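Side-chain contacts in exopolygalacturonase (Yersinia enterocolitica, PDB 2UVF), which probably hydrolyses polygalacturonate, the acidic backbone of pectin, working from the ends of its chains: residues I438-H443 with A517-F522; I405-G410 with A424-N429; I539-D544 with A549-V554. All blocks are in the same frame, centred on the assembly; numbering follows the deposited sequence.

Contact 1 of 3, residues I438-H443 with A517-F522; sequences IVTGSH and AQFYDF. With ADA (alpha-D-galactopyranuronic acid), chain C; ADA (alpha-D-galactopyranuronic acid), chain B.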
loop_
_atom_site.group_PDB
_atom_site.type_symbol
_atom_site.label_atom_id
_atom_site.label_comp_id
_atom_site.label_asym_id
_atom_site.label_seq_id
_atom_site.Cartn_x
_atom_site.Cartn_y
_atom_site.Cartn_z
ATOM N N ILE A 438 -4.059 3.000 -5.902
ATOM C CA ILE A 438 -3.045 2.156 -6.520
ATOM C C ILE A 438 -2.222 3.029 -7.446
ATOM O O ILE A 438 -2.742 3.569 -8.417
ATOM C CB ILE A 438 -3.683 0.948 -7.269
ATOM C CG1 ILE A 438 -4.641 0.171 -6.337
ATOM C CG2 ILE A 438 -2.602 0.051 -7.945
ATOM C CD1 ILE A 438 -3.968 -0.500 -5.140
ATOM N N VAL A 439 -0.944 3.189 -7.102
ATOM C CA VAL A 439 -0.058 4.107 -7.795
ATOM C C VAL A 439 1.169 3.381 -8.331
ATOM O O VAL A 439 1.921 2.798 -7.558
ATOM C CB VAL A 439 0.384 5.279 -6.885
ATOM C CG1 VAL A 439 1.193 6.304 -7.705
ATOM C CG2 VAL A 439 -0.834 5.924 -6.249
ATOM N N THR A 440 1.338 3.404 -9.658
ATOM C CA THR A 440 2.518 2.855 -10.343
ATOM C C THR A 440 3.230 3.940 -11.188
ATOM O O THR A 440 2.716 4.309 -12.223
ATOM C CB THR A 440 2.119 1.721 -11.357
ATOM O OG1 THR A 440 1.424 2.303 -12.460
ATOM C CG2 THR A 440 1.221 0.660 -10.757
ATOM N N GLY A 441 4.339 4.545 -10.777
ATOM C CA GLY A 441 4.677 4.908 -9.417
ATOM C C GLY A 441 5.393 6.236 -9.602
ATOM O O GLY A 441 5.586 6.972 -8.657
ATOM N N SER A 442 5.726 6.520 -10.867
ATOM C CA SER A 442 6.656 7.587 -11.367
ATOM C C SER A 442 8.083 7.065 -11.489
ATOM O O SER A 442 8.686 7.189 -12.548
ATOM C CB SER A 442 6.613 8.910 -10.608
ATOM O OG SER A 442 7.869 9.573 -10.693
ATOM N N HIS A 443 8.594 6.470 -10.413
ATOM C CA HIS A 443 9.827 5.662 -10.471
ATOM C C HIS A 443 9.517 4.323 -11.157
ATOM O O HIS A 443 9.180 3.353 -10.491
ATOM C CB HIS A 443 10.419 5.423 -9.062
ATOM C CG HIS A 443 10.960 6.657 -8.395
ATOM N ND1 HIS A 443 11.617 6.599 -7.172
ATOM C CD2 HIS A 443 10.966 7.971 -8.784
ATOM C CE1 HIS A 443 11.993 7.824 -6.831
ATOM N NE2 HIS A 443 11.612 8.675 -7.793
ATOM N N ALA A 517 10.194 5.475 -21.349
ATOM C CA ALA A 517 9.149 4.908 -20.499
ATOM C C ALA A 517 7.852 4.709 -21.266
ATOM O O ALA A 517 7.555 5.453 -22.210
ATOM C CB ALA A 517 8.915 5.784 -19.263
ATOM N N GLN A 518 7.086 3.707 -20.839
ATOM C CA GLN A 518 5.840 3.322 -21.503
ATOM C C GLN A 518 4.919 2.520 -20.583
ATOM O O GLN A 518 5.372 1.719 -19.764
ATOM C CB GLN A 518 6.132 2.536 -22.791
ATOM C CG GLN A 518 7.009 1.291 -22.587
ATOM C CD GLN A 518 7.769 0.855 -23.847
ATOM O OE1 GLN A 518 7.165 0.521 -24.870
ATOM N NE2 GLN A 518 9.099 0.838 -23.761
ATOM N N PHE A 519 3.621 2.754 -20.736
ATOM C CA PHE A 519 2.596 1.965 -20.069
ATOM C C PHE A 519 1.824 1.158 -21.104
ATOM O O PHE A 519 1.379 1.693 -22.119
ATOM C CB PHE A 519 1.650 2.865 -19.273
ATOM C CG PHE A 519 2.325 3.643 -18.176
ATOM C CD1 PHE A 519 2.829 2.991 -17.047
ATOM C CD2 PHE A 519 2.446 5.030 -18.264
ATOM C CE1 PHE A 519 3.458 3.701 -16.031
ATOM C CE2 PHE A 519 3.058 5.752 -17.253
ATOM C CZ PHE A 519 3.570 5.087 -16.132
ATOM N N TYR A 520 1.707 -0.140 -20.860
ATOM C CA TYR A 520 0.938 -1.014 -21.735
ATOM C C TYR A 520 0.366 -2.231 -20.998
ATOM O O TYR A 520 0.887 -2.653 -19.953
ATOM C CB TYR A 520 1.734 -1.404 -23.000
ATOM C CG TYR A 520 2.890 -2.347 -22.788
ATOM C CD1 TYR A 520 2.693 -3.725 -22.779
ATOM C CD2 TYR A 520 4.193 -1.860 -22.620
ATOM C CE1 TYR A 520 3.760 -4.603 -22.576
ATOM C CE2 TYR A 520 5.268 -2.730 -22.422
ATOM C CZ TYR A 520 5.042 -4.094 -22.404
ATOM O OH TYR A 520 6.097 -4.961 -22.200
ATOM N N ASP A 521 -0.708 -2.791 -21.555
ATOM C CA ASP A 521 -1.352 -3.967 -20.983
ATOM C C ASP A 521 -1.946 -3.608 -19.603
ATOM O O ASP A 521 -1.542 -4.133 -18.564
ATOM C CB ASP A 521 -0.373 -5.157 -20.948
ATOM C CG ASP A 521 -1.027 -6.454 -20.527
ATOM O OD1 ASP A 521 -2.260 -6.596 -20.702
ATOM O OD2 ASP A 521 -0.296 -7.335 -20.004
ATOM N N PHE A 522 -2.887 -2.666 -19.632
ATOM C CA PHE A 522 -3.660 -2.239 -18.467
ATOM C C PHE A 522 -5.100 -2.644 -18.692
ATOM O O PHE A 522 -5.662 -2.432 -19.764
ATOM C CB PHE A 522 -3.605 -0.717 -18.279
ATOM C CG PHE A 522 -2.451 -0.233 -17.431
ATOM C CD1 PHE A 522 -1.140 -0.636 -17.691
ATOM C CD2 PHE A 522 -2.679 0.659 -16.374
ATOM C CE1 PHE A 522 -0.086 -0.178 -16.906
ATOM C CE2 PHE A 522 -1.614 1.125 -15.586
ATOM C CZ PHE A 522 -0.330 0.707 -15.855
HETATM C C1 ADA C . 8.754 8.685 -5.327
HETATM C C2 ADA C . 8.404 7.183 -5.328
HETATM C C3 ADA C . 8.298 6.728 -3.859
HETATM C C4 ADA C . 9.646 6.987 -3.117
HETATM C C5 ADA C . 10.005 8.488 -3.202
HETATM C C6 ADA C . 11.332 8.969 -2.554
HETATM O O2 ADA C . 7.192 6.926 -6.063
HETATM O O3 ADA C . 7.900 5.362 -3.778
HETATM O O4 ADA C . 10.705 6.190 -3.658
HETATM O O5 ADA C . 9.990 8.951 -4.586
HETATM O O6B ADA C . 12.059 9.703 -3.259
HETATM O O6A ADA C . 11.599 8.623 -1.377
HETATM C C1 ADA B . 4.852 11.238 -3.928
HETATM C C2 ADA B . 5.919 10.599 -3.014
HETATM C C3 ADA B . 7.252 11.321 -3.316
HETATM C C4 ADA B . 7.702 10.810 -4.695
HETATM C C5 ADA B . 6.636 11.283 -5.700
HETATM C C6 ADA B . 6.944 10.764 -7.124
HETATM O O1 ADA B . 4.752 12.684 -3.781
HETATM O O2 ADA B . 5.569 10.634 -1.649
HETATM O O3 ADA B . 8.246 11.161 -2.274
HETATM O O4 ADA B . 7.653 9.361 -4.673
HETATM O O5 ADA B . 5.256 10.887 -5.288
HETATM O O6B ADA B . 6.548 9.610 -7.429
HETATM O O6A ADA B . 7.570 11.526 -7.904
#

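Contact 2 of 3, residues I405-G410 with A424-N429; sequences INFAAG and AWLFNN. With ADA (alpha-D-galactopyranuronic acid), chain C.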
loop_
_atom_site.group_PDB
_atom_site.type_symbol
_atom_site.label_atom_id
_atom_site.label_comp_id
_atom_site.label_asym_id
_atom_site.label_seq_id
_atom_site.Cartn_x
_atom_site.Cartn_y
_atom_site.Cartn_z
ATOM N N ILE A 405 -1.015 3.096 -1.748
ATOM C CA ILE A 405 -0.054 2.061 -2.086
ATOM C C ILE A 405 0.710 2.549 -3.312
ATOM O O ILE A 405 0.116 2.897 -4.340
ATOM C CB ILE A 405 -0.696 0.657 -2.327
ATOM C CG1 ILE A 405 -1.479 0.200 -1.094
ATOM C CG2 ILE A 405 0.374 -0.394 -2.723
ATOM C CD1 ILE A 405 -2.474 -0.918 -1.394
ATOM N N ASN A 406 2.031 2.627 -3.164
ATOM C CA ASN A 406 2.881 3.086 -4.242
ATOM C C ASN A 406 3.823 1.976 -4.682
ATOM O O ASN A 406 4.329 1.226 -3.850
ATOM C CB ASN A 406 3.696 4.294 -3.776
ATOM C CG ASN A 406 4.562 4.856 -4.875
ATOM O OD1 ASN A 406 5.725 4.490 -5.019
ATOM N ND2 ASN A 406 3.992 5.729 -5.671
ATOM N N PHE A 407 4.055 1.876 -5.986
ATOM C CA PHE A 407 5.059 0.926 -6.521
ATOM C C PHE A 407 6.163 1.671 -7.221
ATOM O O PHE A 407 5.905 2.530 -8.044
ATOM C CB PHE A 407 4.429 -0.090 -7.467
ATOM C CG PHE A 407 3.383 -0.928 -6.816
ATOM C CD1 PHE A 407 3.741 -2.022 -6.043
ATOM C CD2 PHE A 407 2.027 -0.612 -6.968
ATOM C CE1 PHE A 407 2.765 -2.793 -5.436
ATOM C CE2 PHE A 407 1.052 -1.381 -6.364
ATOM C CZ PHE A 407 1.418 -2.469 -5.582
ATOM N N ALA A 408 7.394 1.351 -6.862
ATOM C CA ALA A 408 8.561 2.025 -7.420
ATOM C C ALA A 408 9.538 0.986 -7.991
ATOM O O ALA A 408 9.684 -0.100 -7.434
ATOM C CB ALA A 408 9.245 2.838 -6.348
ATOM N N ALA A 409 10.224 1.343 -9.076
ATOM C CA ALA A 409 11.200 0.432 -9.681
ATOM C C ALA A 409 12.529 1.089 -10.121
ATOM O O ALA A 409 13.285 0.518 -10.912
ATOM C CB ALA A 409 10.563 -0.334 -10.806
ATOM N N GLY A 410 12.826 2.262 -9.567
ATOM C CA GLY A 410 14.078 2.950 -9.850
ATOM C C GLY A 410 13.886 3.993 -10.933
ATOM O O GLY A 410 12.780 4.187 -11.439
ATOM N N ALA A 424 2.190 -8.056 -7.322
ATOM C CA ALA A 424 1.455 -7.414 -6.212
ATOM C C ALA A 424 -0.024 -7.829 -6.198
ATOM O O ALA A 424 -0.671 -7.868 -7.220
ATOM C CB ALA A 424 1.573 -5.921 -6.316
ATOM N N TRP A 425 -0.565 -8.125 -5.035
ATOM C CA TRP A 425 -1.969 -8.500 -4.989
ATOM C C TRP A 425 -2.642 -7.660 -3.913
ATOM O O TRP A 425 -2.314 -7.731 -2.737
ATOM C CB TRP A 425 -2.088 -10.019 -4.835
ATOM C CG TRP A 425 -3.448 -10.635 -4.835
ATOM C CD1 TRP A 425 -4.595 -10.158 -5.400
ATOM C CD2 TRP A 425 -3.786 -11.880 -4.223
ATOM N NE1 TRP A 425 -5.645 -11.030 -5.160
ATOM C CE2 TRP A 425 -5.165 -12.104 -4.452
ATOM C CE3 TRP A 425 -3.050 -12.839 -3.504
ATOM C CZ2 TRP A 425 -5.820 -13.247 -3.990
ATOM C CZ3 TRP A 425 -3.707 -13.979 -3.043
ATOM C CH2 TRP A 425 -5.079 -14.173 -3.294
ATOM N N LEU A 426 -3.528 -6.780 -4.343
ATOM C CA LEU A 426 -4.089 -5.792 -3.404
ATOM C C LEU A 426 -5.591 -6.000 -3.316
ATOM O O LEU A 426 -6.302 -5.657 -4.238
ATOM C CB LEU A 426 -3.745 -4.351 -3.848
ATOM C CG LEU A 426 -2.288 -3.914 -4.161
ATOM C CD1 LEU A 426 -1.282 -4.406 -3.109
ATOM C CD2 LEU A 426 -1.853 -4.339 -5.551
ATOM N N PHE A 427 -6.063 -6.581 -2.212
ATOM C CA PHE A 427 -7.469 -6.962 -2.089
ATOM C C PHE A 427 -8.091 -6.681 -0.711
ATOM O O PHE A 427 -7.394 -6.634 0.284
ATOM C CB PHE A 427 -7.687 -8.431 -2.538
ATOM C CG PHE A 427 -6.964 -9.469 -1.688
ATOM C CD1 PHE A 427 -7.629 -10.121 -0.648
ATOM C CD2 PHE A 427 -5.637 -9.817 -1.951
ATOM C CE1 PHE A 427 -6.988 -11.098 0.141
ATOM C CE2 PHE A 427 -4.970 -10.784 -1.169
ATOM C CZ PHE A 427 -5.647 -11.423 -0.123
ATOM N N ASN A 428 -9.410 -6.510 -0.680
ATOM C CA ASN A 428 -10.174 -6.307 0.560
ATOM C C ASN A 428 -9.679 -5.139 1.425
ATOM O O ASN A 428 -9.662 -5.221 2.660
ATOM C CB ASN A 428 -10.268 -7.611 1.380
ATOM C CG ASN A 428 -10.925 -8.756 0.605
ATOM O OD1 ASN A 428 -11.607 -8.536 -0.412
ATOM N ND2 ASN A 428 -10.735 -9.974 1.089
ATOM N N ASN A 429 -9.266 -4.061 0.765
ATOM C CA ASN A 429 -8.801 -2.848 1.465
ATOM C C ASN A 429 -9.846 -1.809 1.370
ATOM O O ASN A 429 -10.660 -1.802 0.415
ATOM C CB ASN A 429 -7.493 -2.305 0.858
ATOM C CG ASN A 429 -6.385 -3.311 0.920
ATOM O OD1 ASN A 429 -5.898 -3.590 1.985
ATOM N ND2 ASN A 429 -6.008 -3.897 -0.228
HETATM C C1 ADA C . 8.754 8.685 -5.327
HETATM C C2 ADA C . 8.404 7.183 -5.328
HETATM C C3 ADA C . 8.298 6.728 -3.859
HETATM C C4 ADA C . 9.646 6.987 -3.117
HETATM C C5 ADA C . 10.005 8.488 -3.202
HETATM C C6 ADA C . 11.332 8.969 -2.554
HETATM O O2 ADA C . 7.192 6.926 -6.063
HETATM O O3 ADA C . 7.900 5.362 -3.778
HETATM O O4 ADA C . 10.705 6.190 -3.658
HETATM O O5 ADA C . 9.990 8.951 -4.586
HETATM O O6B ADA C . 12.059 9.703 -3.259
HETATM O O6A ADA C . 11.599 8.623 -1.377
#

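Contact 3 of 3, residues I539-D544 with A549-V554; sequences IEIKGD and AWHRLV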
loop_
_atom_site.group_PDB
_atom_site.type_symbol
_atom_site.label_atom_id
_atom_site.label_comp_id
_atom_site.label_asym_id
_atom_site.label_seq_id
_atom_site.Cartn_x
_atom_site.Cartn_y
_atom_site.Cartn_z
ATOM N N ILE A 539 -11.244 9.817 -16.877
ATOM C CA ILE A 539 -10.217 8.914 -17.364
ATOM C C ILE A 539 -9.263 9.802 -18.178
ATOM O O ILE A 539 -9.695 10.554 -19.059
ATOM C CB ILE A 539 -10.805 7.729 -18.191
ATOM C CG1 ILE A 539 -11.750 6.876 -17.328
ATOM C CG2 ILE A 539 -9.683 6.858 -18.764
ATOM C CD1 ILE A 539 -12.418 5.667 -18.046
ATOM N N GLU A 540 -7.982 9.775 -17.828
ATOM C CA GLU A 540 -7.024 10.650 -18.462
ATOM C C GLU A 540 -5.742 9.938 -18.791
ATOM O O GLU A 540 -4.986 9.531 -17.911
ATOM C CB GLU A 540 -6.734 11.894 -17.625
ATOM C CG GLU A 540 -5.699 12.790 -18.275
ATOM C CD GLU A 540 -5.393 14.022 -17.477
ATOM O OE1 GLU A 540 -5.546 13.976 -16.239
ATOM O OE2 GLU A 540 -4.995 15.042 -18.093
ATOM N N ILE A 541 -5.519 9.805 -20.089
ATOM C CA ILE A 541 -4.349 9.157 -20.648
ATOM C C ILE A 541 -3.633 10.248 -21.449
ATOM O O ILE A 541 -4.262 10.962 -22.232
ATOM C CB ILE A 541 -4.783 7.928 -21.513
ATOM C CG1 ILE A 541 -5.410 6.839 -20.611
ATOM C CG2 ILE A 541 -3.622 7.371 -22.302
ATOM C CD1 ILE A 541 -6.408 5.918 -21.288
ATOM N N LYS A 542 -2.336 10.422 -21.196
ATOM C CA LYS A 542 -1.505 11.380 -21.944
ATOM C C LYS A 542 -0.043 10.929 -22.035
ATOM O O LYS A 542 0.589 10.615 -21.023
ATOM C CB LYS A 542 -1.560 12.779 -21.325
ATOM C CG LYS A 542 -1.288 13.890 -22.340
ATOM C CD LYS A 542 -0.415 15.025 -21.795
ATOM C CE LYS A 542 -0.069 16.032 -22.899
ATOM N NZ LYS A 542 0.602 15.425 -24.109
ATOM N N GLY A 543 0.487 10.906 -23.252
ATOM C CA GLY A 543 1.887 10.567 -23.474
ATOM C C GLY A 543 2.632 11.733 -24.088
ATOM O O GLY A 543 2.541 12.865 -23.602
ATOM N N ASP A 544 3.377 11.436 -25.154
ATOM C CA ASP A 544 3.989 12.443 -26.031
ATOM C C ASP A 544 4.250 11.791 -27.395
ATOM O O ASP A 544 5.378 11.373 -27.673
ATOM C CB ASP A 544 5.299 12.976 -25.430
ATOM C CG ASP A 544 5.599 14.414 -25.850
ATOM O OD1 ASP A 544 5.071 14.868 -26.895
ATOM O OD2 ASP A 544 6.367 15.095 -25.128
ATOM N N ALA A 549 6.450 8.686 -27.602
ATOM C CA ALA A 549 5.955 8.246 -26.290
ATOM C C ALA A 549 4.431 8.075 -26.283
ATOM O O ALA A 549 3.683 9.045 -26.101
ATOM C CB ALA A 549 6.403 9.213 -25.183
ATOM N N TRP A 550 3.982 6.843 -26.508
ATOM C CA TRP A 550 2.565 6.518 -26.388
ATOM C C TRP A 550 2.293 5.289 -25.519
ATOM O O TRP A 550 3.158 4.425 -25.335
ATOM C CB TRP A 550 1.864 6.411 -27.762
ATOM C CG TRP A 550 2.520 5.474 -28.745
ATOM C CD1 TRP A 550 2.465 4.100 -28.747
ATOM C CD2 TRP A 550 3.319 5.846 -29.876
ATOM N NE1 TRP A 550 3.197 3.597 -29.805
ATOM C CE2 TRP A 550 3.728 4.644 -30.515
ATOM C CE3 TRP A 550 3.745 7.079 -30.403
ATOM C CZ2 TRP A 550 4.536 4.640 -31.663
ATOM C CZ3 TRP A 550 4.548 7.077 -31.546
ATOM C CH2 TRP A 550 4.936 5.859 -32.163
ATOM N N HIS A 551 1.075 5.251 -24.982
ATOM C CA HIS A 551 0.556 4.119 -24.226
ATOM C C HIS A 551 -0.181 3.212 -25.187
ATOM O O HIS A 551 -0.727 3.666 -26.190
ATOM C CB HIS A 551 -0.420 4.591 -23.135
ATOM C CG HIS A 551 0.037 5.811 -22.396
ATOM N ND1 HIS A 551 0.854 5.748 -21.288
ATOM C CD2 HIS A 551 -0.195 7.127 -22.616
ATOM C CE1 HIS A 551 1.094 6.970 -20.850
ATOM N NE2 HIS A 551 0.470 7.825 -21.638
ATOM N N ARG A 552 -0.216 1.929 -24.883
ATOM C CA ARG A 552 -0.860 0.990 -25.777
ATOM C C ARG A 552 -1.467 -0.142 -24.968
ATOM O O ARG A 552 -1.125 -0.321 -23.808
ATOM C CB ARG A 552 0.132 0.488 -26.857
ATOM C CG ARG A 552 1.158 -0.517 -26.365
ATOM C CD ARG A 552 2.325 -0.731 -27.335
ATOM N NE ARG A 552 3.188 -1.804 -26.827
ATOM C CZ ARG A 552 3.069 -3.090 -27.159
ATOM N NH1 ARG A 552 2.146 -3.475 -28.047
ATOM N NH2 ARG A 552 3.881 -3.996 -26.617
ATOM N N LEU A 553 -2.380 -0.889 -25.581
ATOM C CA LEU A 553 -2.971 -2.087 -24.972
ATOM C C LEU A 553 -3.734 -1.842 -23.659
ATOM O O LEU A 553 -3.551 -2.562 -22.682
ATOM C CB LEU A 553 -1.918 -3.201 -24.819
ATOM C CG LEU A 553 -1.350 -3.773 -26.130
ATOM C CD1 LEU A 553 -0.142 -4.626 -25.840
ATOM C CD2 LEU A 553 -2.423 -4.569 -26.920
ATOM N N VAL A 554 -4.587 -0.818 -23.658
ATOM C CA VAL A 554 -5.521 -0.563 -22.560
ATOM C C VAL A 554 -6.878 -1.236 -22.852
ATOM O O VAL A 554 -7.571 -0.868 -23.797
ATOM C CB VAL A 554 -5.717 0.966 -22.306
ATOM C CG1 VAL A 554 -6.739 1.215 -21.209
ATOM C CG2 VAL A 554 -4.399 1.644 -21.955
#

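Contact 1 of 3, residues I438-H443 with A517-F522
Thr440 meets Phe519 and Phe522 inside the right-handed parallel beta-helix of family 28 glycoside hydrolases, where strands on different faces of the coil send side chains into a shared interior. The backbones stay well apart, with Thr440 CA and Phe519 CA separated by 9.8 Å, a separation that the two aromatic side chains span. Phe519 comes first. With CG beside the backbone N (chi1 -62°), its ring extends inward and brings CE1 to 3.9 Å from Thr440 O, in an oblique approach. Ala477 of strand 476-490 touches both Phe519 and Thr440. At Asp521 the chain adopts positive phi, and Phe522 then points inward as Phe519 does. The edge of its ring is offered to the threonine, with CZ 4.1 Å from Thr440 OG1. This hydroxyl is buried with no hydrogen-bonding partner in the model; the small threonine side chain packs against Phe407 and Ala467 of the adjoining coils. Beyond Thr440 a cis peptide leads to Gly441 and the sugar pocket. His443, hydrogen-bonded through ND1 to Tyr233 OH, lays one ring face over C1 of the chain C galacturonic acid, and Gly441 O lies 3.1 Å from O2 of the same sugar.

Contact 2 of 3, residues I405-G410 with A424-N429
Leu426 faces Ile405 and Phe407 in a wholly apolar contact, and its branched end serves both. CB leaves the backbone toward the opposing strand, and CG is set beside the backbone N (chi1 -52°), which carries the two methyls inward. CG already touches Ile405, lying 4.1 Å from Ile405 CD1. From there the branches divide the work. CD1 sits between two neighbours, 4.1 Å from Ile405 CD1 and equally near Phe407 CZ. CD2 comes to the edge of Phe407, near the ring plane, 3.8 Å from CZ. Strands 405-408 and 424-427 lie on different faces of the parallel beta-helix and run nearly antiparallel to each other (171°), with axes 10.7 Å apart at closest. No backbone hydrogen bond can bridge such a distance, and the interior is filled by inward side chains of complementary size. Opposite the long phenylalanine stands the small Ala424, whose CB lies 3.5 Å from Phe407 CE1 in an oblique approach; a short residue suits a place that the ring reaches so closely. Ile438 of the next coil touches both Ile405 and Leu426, continuing the hydrophobic core. Asn406, between the two inward residues of its strand, belongs instead to the sugar pocket. Its CG is anti to the backbone N (chi1 -178°), and OD1 accepts a hydrogen bond of 2.7 Å from O3 of the chain C galacturonic acid, while ND2 makes a weak hydrogen bond to Asp403 OD2.

Contact 3 of 3, residues I539-D544 with A549-V554
A loop between two strands of the beta-helix closes on itself where Asp544 and Ala549 form a single antiparallel bridge, a hydrogen-bonded pair just beyond strand 539-542 and just before strand 551-562. Asp544 N gives a short bond of 2.6 Å to Ala549 O, lying in the carbonyl plane. The return bond, from Ala549 N to Asp544 O, is 2.9 Å long but clearly bent (133° at the hydrogen), its donor standing above the carbonyl plane. The small Ala549 suits this tight pairing: its CB packs 3.9 Å from Asp544 CB, while the carboxylate of Asp544 leads away from the pair. Gly543 suits the position before Asp544, because a CB there would run into Ala549 O. Its bare CA instead makes a CA-H...O contact with that oxygen, and its N is hydrogen-bonded to Asp571 OD2.

Deeper in, His551 ties the two strands together. NE2 donates an almost straight bond (169°) of 2.9 Å to Lys542 O, which lies in the imidazole plane; seen from the carbonyl, however, the donor stands well above the plane and off the lone pairs. The ring N-H thus links the histidine directly to the backbone of the other segment. The same ring serves the apolar core, since Ile541 CG2, anti to its own backbone N, comes obliquely to 3.4 Å from His551 CD2. On the outer side the exposed Lys542 curls over the loop, with NZ bonded to Gly543 O at 3.3 Å. Ile541 turned to the core and Lys542 to the outside follow the in-out pattern of strands in a right-handed parallel beta-helix, whose strands are joined by loops such as this one.

How the contacts relate
Contacts 1 and 2 are core packing across the beta-helix interior, without a hydrogen bond between their paired segments, whereas contact 3 lies farther from the centre of the chain, at a loop, and relies on backbone and histidine hydrogen bonds. Strands 405-408 and 438-441 are parallel neighbours, so contacts 1 and 2 share a wall that faces the core on one side and the chain C sugar on the other. Contact 1 is likewise joined to contact 3 through the neighbouring strands 518-532 and 551-562, with a probable hydrogen bond of 3.1 Å from Phe522 N to Leu553 O. Contacts 2 and 3 do not touch, their nearest atoms being about 14 Å apart.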